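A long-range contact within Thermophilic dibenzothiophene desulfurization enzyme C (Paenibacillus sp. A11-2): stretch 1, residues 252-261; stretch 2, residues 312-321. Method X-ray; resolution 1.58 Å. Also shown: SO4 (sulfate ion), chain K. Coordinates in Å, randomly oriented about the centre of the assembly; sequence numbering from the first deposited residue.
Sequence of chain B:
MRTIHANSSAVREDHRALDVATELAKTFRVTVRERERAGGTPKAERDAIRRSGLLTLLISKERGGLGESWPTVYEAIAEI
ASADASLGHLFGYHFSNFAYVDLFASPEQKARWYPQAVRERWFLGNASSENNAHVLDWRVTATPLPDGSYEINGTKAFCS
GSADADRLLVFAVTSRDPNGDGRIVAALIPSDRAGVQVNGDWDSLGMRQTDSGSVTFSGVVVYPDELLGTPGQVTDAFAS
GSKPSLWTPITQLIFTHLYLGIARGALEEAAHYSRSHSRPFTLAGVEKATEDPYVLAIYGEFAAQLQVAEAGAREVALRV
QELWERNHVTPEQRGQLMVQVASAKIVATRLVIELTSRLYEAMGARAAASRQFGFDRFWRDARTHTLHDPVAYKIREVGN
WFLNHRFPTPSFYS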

# COMPACT_ATOMS: atom_id res chain seq x y z
N GLN B 252 14.36 -21.12 -5.91
CA GLN B 252 13.49 -19.99 -5.60
C GLN B 252 14.24 -18.92 -4.82
O GLN B 252 13.95 -17.73 -4.96
CB GLN B 252 12.26 -20.50 -4.85
CG GLN B 252 11.34 -21.31 -5.72
CD GLN B 252 10.47 -20.42 -6.62
OE1 GLN B 252 10.03 -19.36 -6.20
NE2 GLN B 252 10.24 -20.86 -7.86
N LEU B 253 15.26 -19.31 -4.04
CA LEU B 253 16.09 -18.31 -3.38
C LEU B 253 17.10 -17.67 -4.33
O LEU B 253 17.49 -16.51 -4.13
CB LEU B 253 16.80 -18.91 -2.16
CG LEU B 253 17.39 -17.89 -1.19
CD1 LEU B 253 16.33 -17.04 -0.55
CD2 LEU B 253 18.18 -18.60 -0.09
N ILE B 254 17.52 -18.39 -5.39
CA ILE B 254 18.28 -17.75 -6.46
C ILE B 254 17.46 -16.61 -7.06
O ILE B 254 17.95 -15.49 -7.22
CB ILE B 254 18.68 -18.77 -7.54
CG1 ILE B 254 19.76 -19.71 -7.00
CG2 ILE B 254 19.19 -18.08 -8.79
CD1 ILE B 254 20.01 -20.94 -7.89
N PHE B 255 16.19 -16.88 -7.40
CA PHE B 255 15.34 -15.84 -7.96
C PHE B 255 15.22 -14.67 -7.00
O PHE B 255 15.27 -13.50 -7.41
CB PHE B 255 13.95 -16.41 -8.26
CG PHE B 255 13.94 -17.57 -9.25
CD1 PHE B 255 14.99 -17.77 -10.12
CD2 PHE B 255 12.84 -18.42 -9.30
CE1 PHE B 255 14.96 -18.83 -11.03
CE2 PHE B 255 12.81 -19.48 -10.21
CZ PHE B 255 13.87 -19.68 -11.07
N THR B 256 15.05 -14.97 -5.71
CA THR B 256 14.94 -13.92 -4.69
C THR B 256 16.13 -12.98 -4.74
O THR B 256 15.98 -11.76 -4.66
CB THR B 256 14.83 -14.56 -3.31
OG1 THR B 256 13.65 -15.36 -3.24
CG2 THR B 256 14.74 -13.51 -2.21
N HIS B 257 17.34 -13.53 -4.89
CA HIS B 257 18.53 -12.70 -4.96
C HIS B 257 18.65 -11.94 -6.28
O HIS B 257 19.28 -10.87 -6.32
CB HIS B 257 19.75 -13.58 -4.70
CG HIS B 257 19.93 -13.89 -3.24
ND1 HIS B 257 19.25 -14.91 -2.61
CD2 HIS B 257 20.67 -13.28 -2.29
CE1 HIS B 257 19.58 -14.92 -1.33
NE2 HIS B 257 20.44 -13.95 -1.10
N LEU B 258 18.08 -12.44 -7.38
CA LEU B 258 17.96 -11.62 -8.58
C LEU B 258 17.15 -10.37 -8.28
O LEU B 258 17.54 -9.26 -8.66
CB LEU B 258 17.30 -12.41 -9.71
CG LEU B 258 18.03 -13.64 -10.25
CD1 LEU B 258 17.22 -14.26 -11.37
CD2 LEU B 258 19.43 -13.26 -10.73
N TYR B 259 16.03 -10.54 -7.58
CA TYR B 259 15.14 -9.42 -7.30
C TYR B 259 15.78 -8.44 -6.33
O TYR B 259 15.69 -7.22 -6.53
CB TYR B 259 13.79 -9.92 -6.79
CG TYR B 259 13.16 -10.99 -7.66
CD1 TYR B 259 13.47 -11.10 -9.01
CD2 TYR B 259 12.27 -11.88 -7.12
CE1 TYR B 259 12.92 -12.10 -9.78
CE2 TYR B 259 11.72 -12.89 -7.89
CZ TYR B 259 12.07 -13.00 -9.22
OH TYR B 259 11.51 -14.01 -9.95
N LEU B 260 16.44 -8.94 -5.29
CA LEU B 260 17.15 -8.04 -4.38
C LEU B 260 18.30 -7.32 -5.09
O LEU B 260 18.55 -6.14 -4.83
CB LEU B 260 17.68 -8.81 -3.17
CG LEU B 260 16.61 -9.45 -2.30
CD1 LEU B 260 17.28 -10.33 -1.24
CD2 LEU B 260 15.76 -8.39 -1.62
N GLY B 261 19.00 -8.00 -5.99
CA GLY B 261 20.06 -7.34 -6.73
C GLY B 261 19.55 -6.25 -7.65
O GLY B 261 20.11 -5.15 -7.70
N GLY B 312 17.44 -10.50 5.94
CA GLY B 312 16.67 -11.72 6.06
C GLY B 312 17.10 -12.79 5.08
O GLY B 312 17.12 -13.98 5.41
N ALA B 313 17.42 -12.39 3.85
CA ALA B 313 17.84 -13.36 2.84
C ALA B 313 19.13 -14.05 3.26
O ALA B 313 19.31 -15.25 2.99
CB ALA B 313 18.02 -12.68 1.48
N ARG B 314 20.05 -13.32 3.88
CA ARG B 314 21.30 -13.93 4.33
C ARG B 314 21.02 -15.08 5.29
O ARG B 314 21.67 -16.13 5.22
CB ARG B 314 22.21 -12.88 4.98
CG ARG B 314 22.94 -12.01 3.97
CD ARG B 314 23.96 -11.08 4.61
NE ARG B 314 23.35 -9.93 5.28
CZ ARG B 314 23.00 -8.80 4.67
NH1 ARG B 314 23.18 -8.66 3.36
NH2 ARG B 314 22.47 -7.81 5.37
N GLU B 315 20.02 -14.92 6.16
CA GLU B 315 19.73 -15.98 7.12
C GLU B 315 19.22 -17.23 6.41
O GLU B 315 19.61 -18.35 6.76
CB GLU B 315 18.71 -15.52 8.15
CG GLU B 315 18.30 -16.64 9.09
CD GLU B 315 17.50 -16.16 10.27
OE1 GLU B 315 18.09 -15.60 11.21
OE2 GLU B 315 16.27 -16.36 10.24
N VAL B 316 18.35 -17.07 5.41
CA VAL B 316 17.82 -18.23 4.71
C VAL B 316 18.94 -18.92 3.93
O VAL B 316 18.97 -20.15 3.82
CB VAL B 316 16.65 -17.82 3.79
CG1 VAL B 316 16.02 -19.03 3.17
CG2 VAL B 316 15.59 -17.07 4.59
N ALA B 317 19.89 -18.13 3.40
CA ALA B 317 20.99 -18.70 2.64
C ALA B 317 21.88 -19.59 3.52
O ALA B 317 22.33 -20.65 3.08
CB ALA B 317 21.81 -17.57 2.00
N LEU B 318 22.11 -19.18 4.77
CA LEU B 318 22.86 -20.02 5.70
C LEU B 318 22.15 -21.35 5.94
O LEU B 318 22.79 -22.40 6.06
CB LEU B 318 23.07 -19.27 7.01
CG LEU B 318 24.07 -18.13 6.96
CD1 LEU B 318 23.97 -17.29 8.23
CD2 LEU B 318 25.47 -18.66 6.78
N ARG B 319 20.82 -21.33 5.98
CA ARG B 319 20.07 -22.56 6.18
C ARG B 319 20.14 -23.46 4.95
O ARG B 319 20.22 -24.68 5.07
CB ARG B 319 18.62 -22.23 6.53
CG ARG B 319 17.77 -23.43 6.83
CD ARG B 319 18.36 -24.31 7.94
NE ARG B 319 17.41 -25.34 8.32
CZ ARG B 319 17.64 -26.28 9.24
NH1 ARG B 319 18.80 -26.32 9.87
NH2 ARG B 319 16.71 -27.18 9.52
N VAL B 320 20.10 -22.87 3.75
CA VAL B 320 20.32 -23.67 2.54
C VAL B 320 21.63 -24.44 2.66
O VAL B 320 21.70 -25.64 2.37
CB VAL B 320 20.33 -22.77 1.29
CG1 VAL B 320 20.87 -23.54 0.09
CG2 VAL B 320 18.94 -22.21 1.02
N GLN B 321 22.70 -23.74 3.06
CA GLN B 321 24.01 -24.39 3.16
C GLN B 321 23.98 -25.51 4.19
O GLN B 321 24.53 -26.59 3.95
CB GLN B 321 25.08 -23.36 3.51
CG GLN B 321 26.49 -23.93 3.61
CD GLN B 321 26.98 -24.48 2.28
OE1 GLN B 321 26.58 -24.01 1.22
NE2 GLN B 321 27.86 -25.48 2.34
S SO4 K . 18.10 -29.33 12.40
O1 SO4 K . 17.91 -29.01 13.82
O2 SO4 K . 19.09 -28.42 11.83
O3 SO4 K . 18.59 -30.71 12.27
O4 SO4 K . 16.80 -29.23 11.74

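Both stretches are segments cut from longer helices, and they run nearly antiparallel, with 154° between their N-to-C directions. The axes come no closer than 11.3 Å, a wide spacing for two packed helices, so the backbones do not touch and side chains must span the gap. The register is set by two pairs one helical turn apart in each stretch: Leu253 CA lies 7.8 Å from Ala317 CA, and His257 CA lies 7.9 Å from Ala313 CA. Together the stretches bury a modest 234 Å², and no hydrogen bond crosses between them; the contact is mainly apolar packing, with one histidine ring against a methyl.

Stretch 1 brings its larger side chains to alanines and valines of stretch 2. Leu253, with chi1 t and chi2 p, points toward the other helix and has the largest covered area of any residue here. Its CD2 methyl settles among three residues of the facing helix: it is 3.9 Å from Val316 CG1, 3.9 Å from Val320 CG2 and 4.3 Å from the CB of Ala317, which points sideways. The same Leu253 CD2 reaches the backbone at Ala317 N, also at 3.9 Å. Val316 and Val320, one turn apart and both with chi1 near 180°, point toward stretch 1 and supply branched methyls for the leucine to pack on.

At the other end stretch 1 again supplies the bulk. Ala313 points toward stretch 1, and its single methyl meets two larger side chains: Ala313 CB is 3.7 Å from Leu260 CD1 and 3.8 Å from His257 NE2. Leu260, in the m,t rotamer, extends from its own helix to make this apolar contact. His257 starts sideways, but its ring brings the far end nearer, and the alanine methyl approaches that ring obliquely.

A buried histidine needs its polarity managed, and here the helix does part of the work. His257 ND1 donates to Leu253 O at 2.8 Å with a nearly straight N-H...O angle of 170°, while the backbone His257 N donates to the same carbonyl, Leu253 O, at 3.1 Å. The ND1 bond tethers the ring to the preceding turn. Thr256 follows the same logic, its OG1 donating to Gln252 O at 2.9 Å, so its hydroxyl is satisfied within its own helix.

Beyond the contact, Arg319 instead binds a sulfate, probably from the crystallisation liquor: Arg319 NH1 donates to SO4 O2 at 2.9 Å and Arg319 NH2 to SO4 O4 at 3.0 Å.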